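Side-chain contact in SAP-like pentraxin (PDB 3FLP), which probably acts as a calcium-dependent, sugar-binding lectin of the pentraxin family, assembled as a doubly stacked ring of seven subunits per layer: residues A[174-177]-A[178-181]. Sequence-based numbering, arbitrary orientation.
Sequences TTHQ and VSTV
The H176 imidazole carries the T180 methyl over one face. T180 CG2 lies 4.2 Å from the centroid of the H176 ring, 26° off the normal, a CH-pi contact one helical turn on. S179 OG approaches the same ring obliquely, 4.0 Å from H176 ND1. H176 CG stands anti to the backbone N (chi1 169°), which lays the ring alongside the next turn, beside the T180 methyl. The second flat group, the Q177 amide, turns back to the helix start. Q177 OE1 takes the T174 N-H on a lone pair, in the plane of the side-chain carbonyl, at 3.1 Å and nearly straight (171°). T174 OG1 in turn accepts from Q177 N, also at 3.1 Å. This reciprocal pair is a capping box, with T174 as N-cap of helix 175-182. The helix packs on the pentraxin beta-sandwich, where V178 meets C103 and V105 of strand 100-107. Q177 NE2 reaches the subunit interface and donates to H213 O of a second subunit. Further along, two hydroxyls bond back to carbonyls of the preceding turn. S179 OG donates to H176 O at 2.7 Å, and that oxygen also accepts T180 N. T180 OG1 donates to Q177 O, likewise at 2.7 Å, tilted out of the carbonyl plane.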
loop_
_atom_site.group_PDB
_atom_site.type_symbol
_atom_site.label_atom_id
_atom_site.label_comp_id
_atom_site.label_asym_id
_atom_site.label_seq_id
_atom_site.Cartn_x
_atom_site.Cartn_y
_atom_site.Cartn_z
ATOM N N THR A 174 -34.547 7.916 14.699
ATOM C CA THR A 174 -34.935 9.136 14.003
ATOM C C THR A 174 -35.207 8.846 12.528
ATOM O O THR A 174 -34.875 7.778 12.009
ATOM C CB THR A 174 -33.827 10.211 14.052
ATOM O OG1 THR A 174 -32.681 9.730 13.333
ATOM C CG2 THR A 174 -33.435 10.543 15.514
ATOM N N THR A 175 -35.809 9.816 11.859
ATOM C CA THR A 175 -36.116 9.703 10.447
ATOM C C THR A 175 -34.841 9.426 9.656
ATOM O O THR A 175 -34.823 8.556 8.781
ATOM C CB THR A 175 -36.785 11.003 9.951
ATOM O OG1 THR A 175 -38.117 11.059 10.476
ATOM C CG2 THR A 175 -36.823 11.065 8.432
ATOM N N HIS A 176 -33.770 10.153 9.974
ATOM C CA HIS A 176 -32.502 9.962 9.279
ATOM C C HIS A 176 -31.936 8.563 9.501
ATOM O O HIS A 176 -31.435 7.931 8.568
ATOM C CB HIS A 176 -31.463 10.994 9.730
ATOM C CG HIS A 176 -30.075 10.692 9.248
ATOM N ND1 HIS A 176 -29.733 10.697 7.911
ATOM C CD2 HIS A 176 -28.958 10.323 9.920
ATOM C CE1 HIS A 176 -28.468 10.340 7.780
ATOM N NE2 HIS A 176 -27.975 10.107 8.983
ATOM N N GLN A 177 -32.001 8.084 10.739
ATOM C CA GLN A 177 -31.485 6.760 11.054
ATOM C C GLN A 177 -32.240 5.645 10.320
ATOM O O GLN A 177 -31.633 4.674 9.876
ATOM C CB GLN A 177 -31.520 6.533 12.567
ATOM C CG GLN A 177 -30.585 7.467 13.328
ATOM C CD GLN A 177 -30.609 7.218 14.826
ATOM O OE1 GLN A 177 -31.679 7.108 15.432
ATOM N NE2 GLN A 177 -29.433 7.136 15.431
ATOM N N VAL A 178 -33.554 5.783 10.182
ATOM C CA VAL A 178 -34.326 4.762 9.483
ATOM C C VAL A 178 -33.886 4.678 8.018
ATOM O O VAL A 178 -33.843 3.594 7.441
ATOM C CB VAL A 178 -35.842 5.045 9.549
ATOM C CG1 VAL A 178 -36.602 4.023 8.722
ATOM C CG2 VAL A 178 -36.317 4.966 10.992
ATOM N N SER A 179 -33.534 5.814 7.420
ATOM C CA SER A 179 -33.098 5.799 6.030
ATOM C C SER A 179 -31.769 5.054 5.906
ATOM O O SER A 179 -31.516 4.407 4.890
ATOM C CB SER A 179 -32.964 7.222 5.468
ATOM O OG SER A 179 -31.801 7.871 5.939
ATOM N N THR A 180 -30.922 5.122 6.935
ATOM C CA THR A 180 -29.643 4.409 6.870
ATOM C C THR A 180 -29.866 2.917 7.099
ATOM O O THR A 180 -29.042 2.095 6.708
ATOM C CB THR A 180 -28.601 4.928 7.909
ATOM O OG1 THR A 180 -29.016 4.592 9.240
ATOM C CG2 THR A 180 -28.448 6.436 7.799
ATOM N N VAL A 181 -30.982 2.567 7.735
ATOM C CA VAL A 181 -31.309 1.164 7.977
ATOM C C VAL A 181 -31.834 0.524 6.681
ATOM O O VAL A 181 -31.442 -0.588 6.320
ATOM C CB VAL A 181 -32.400 1.014 9.080
ATOM C CG1 VAL A 181 -32.856 -0.437 9.177
ATOM C CG2 VAL A 181 -31.867 1.481 10.427
#